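PDB 5HOE: hydrolase from Rhizobium meliloti, which acts as a carbohydrate acetylesterase, probably hydrolysing the ester bonds that join acetyl groups to sugars. Local coordinates for residues L20-S25 and I103-N108. Residues are numbered along the deposited sequence; the frame is centred on the assembly and turned at random. Where two conformers were deposited one is given.
Sequences LCFGDS and IMLGTN. With PO4 (phosphate ion), chain E.
Two sequence blocks of the SGNH (GDSL) hydrolase active site, Gly-Asp-Ser-Leu after strand 17-23 and Gly-Thr-Asn-Asp after strand 100-104, meet where Asp24 packs against Leu105 and Asn108, its CB 3.6 Å from Asn108 ND2. These neighbouring parallel strands are joined here by Met104 N donating to Phe22 O (3.0 Å, 160° at the hydrogen). Alongside this bond, CD1 of Leu105 packs obliquely against CE2 of the Phe22 ring at 3.8 Å, while its other methyl, CD2, reaches Gly23 C at 3.5 Å; a branched aliphatic residue can fill both places at once. Beyond the strands, water and the Asp24 carboxylate take over from direct backbone pairing. Asp24 CG stands between the backbone N and the carbonyl carbon (chi1 58°), which brings OD1 to cap Leu26 N in helix 25-28; one water links OD1 and Asp24 N to Met104 O. Asp24 OD2 accepts from two further waters, 2.8 and 2.7 Å from their O atoms; the first accepts from Gly106 N and Asn108 N, the second from Thr107 N. A short two-oxygen acid thus serves helix and turn together. At Gly106 a CB would jam against the preceding carbonyl. The Asn108 amide plane lies 64° from the carboxylate plane, and ND2 donates to Arg70 O and to O1 (2.9 Å) of a phosphate ion, probably from the crystallisation liquor. Ser25 N reaches phosphate O1 at 3.2 Å. An alanine in place of Asn108 would probably deprive O1 of its side-chain donor and leave Arg70 O without this partner. Ser25, His209 and Asp206 are arranged as a Ser-His-Asp triad would be, probably the catalytic one, as in the family. The two N-H groups converging on O1 are consistent with an oxyanion hole beside the probable nucleophile.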
# COMPACT_ATOMS: atom_id res chain seq x y z
N LEU A 20 26.44 -20.99 -1.37
CA LEU A 20 25.72 -20.08 -0.48
C LEU A 20 24.87 -20.89 0.49
O LEU A 20 24.07 -21.73 0.07
CB LEU A 20 24.81 -19.17 -1.31
CG LEU A 20 23.83 -18.29 -0.51
CD1 LEU A 20 24.60 -17.36 0.37
CD2 LEU A 20 22.87 -17.51 -1.41
N CYS A 21 25.03 -20.63 1.79
CA CYS A 21 24.29 -21.35 2.82
C CYS A 21 23.23 -20.42 3.43
O CYS A 21 23.55 -19.52 4.21
CB CYS A 21 25.25 -21.86 3.88
SG CYS A 21 26.52 -22.98 3.23
N PHE A 22 21.97 -20.63 3.05
CA PHE A 22 20.88 -19.74 3.43
C PHE A 22 20.01 -20.39 4.52
O PHE A 22 19.41 -21.44 4.28
CB PHE A 22 20.04 -19.42 2.19
CG PHE A 22 19.09 -18.24 2.36
CD1 PHE A 22 19.59 -16.96 2.58
CD2 PHE A 22 17.72 -18.40 2.27
CE1 PHE A 22 18.73 -15.88 2.72
CE2 PHE A 22 16.87 -17.32 2.41
CZ PHE A 22 17.38 -16.06 2.61
N GLY A 23 19.96 -19.78 5.70
CA GLY A 23 19.28 -20.41 6.81
C GLY A 23 18.86 -19.48 7.93
O GLY A 23 18.87 -18.24 7.80
N ASP A 24 18.49 -20.10 9.06
CA ASP A 24 18.01 -19.44 10.27
C ASP A 24 19.06 -19.58 11.38
O ASP A 24 20.26 -19.63 11.07
CB ASP A 24 16.62 -19.96 10.62
CG ASP A 24 16.58 -21.46 10.83
OD1 ASP A 24 17.60 -22.08 11.22
OD2 ASP A 24 15.50 -22.03 10.61
N SER A 25 18.63 -19.61 12.66
CA SER A 25 19.59 -19.74 13.76
C SER A 25 20.42 -21.02 13.67
O SER A 25 21.53 -21.06 14.21
CB SER A 25 18.87 -19.70 15.10
OG SER A 25 17.91 -20.75 15.19
N ILE A 103 19.65 -24.48 1.24
CA ILE A 103 18.58 -23.80 1.95
C ILE A 103 18.10 -24.70 3.07
O ILE A 103 17.53 -25.77 2.80
CB ILE A 103 17.40 -23.46 1.03
CG1 ILE A 103 17.87 -22.77 -0.25
CG2 ILE A 103 16.43 -22.57 1.79
CD1 ILE A 103 16.76 -22.45 -1.25
N MET A 104 18.29 -24.27 4.32
CA MET A 104 17.76 -24.99 5.47
C MET A 104 16.87 -24.01 6.24
O MET A 104 17.36 -23.20 7.04
CB MET A 104 18.85 -25.60 6.36
CG MET A 104 18.23 -26.49 7.46
SD MET A 104 19.35 -27.56 8.41
CE MET A 104 20.43 -26.28 8.96
N LEU A 105 15.56 -24.07 5.99
CA LEU A 105 14.58 -23.19 6.62
C LEU A 105 13.30 -23.97 6.80
O LEU A 105 13.08 -25.00 6.15
CB LEU A 105 14.30 -21.97 5.73
CG LEU A 105 15.37 -20.90 5.65
CD1 LEU A 105 15.10 -19.85 4.56
CD2 LEU A 105 15.55 -20.27 7.01
N GLY A 106 12.40 -23.42 7.63
CA GLY A 106 11.08 -23.97 7.82
C GLY A 106 10.70 -24.10 9.28
O GLY A 106 9.51 -24.04 9.64
N THR A 107 11.70 -24.28 10.14
CA THR A 107 11.42 -24.42 11.56
C THR A 107 10.63 -23.22 12.09
O THR A 107 9.67 -23.38 12.85
CB THR A 107 12.71 -24.59 12.35
OG1 THR A 107 13.42 -25.74 11.87
CG2 THR A 107 12.40 -24.75 13.84
N ASN A 108 11.00 -22.00 11.67
CA ASN A 108 10.33 -20.84 12.25
C ASN A 108 8.93 -20.66 11.70
O ASN A 108 8.08 -20.08 12.39
CB ASN A 108 11.20 -19.60 12.10
CG ASN A 108 12.42 -19.70 12.95
OD1 ASN A 108 12.33 -20.07 14.13
ND2 ASN A 108 13.58 -19.40 12.38
P PO4 E . 15.44 -19.70 15.56
O1 PO4 E . 15.83 -19.41 14.14
O2 PO4 E . 14.98 -21.13 15.67
O3 PO4 E . 16.44 -19.37 16.63
O4 PO4 E . 14.35 -18.78 16.00
O HOH W 1 13.06 -21.29 9.53
O HOH W 2 14.68 -24.45 9.70
O HOH W 3 19.04 -23.01 9.12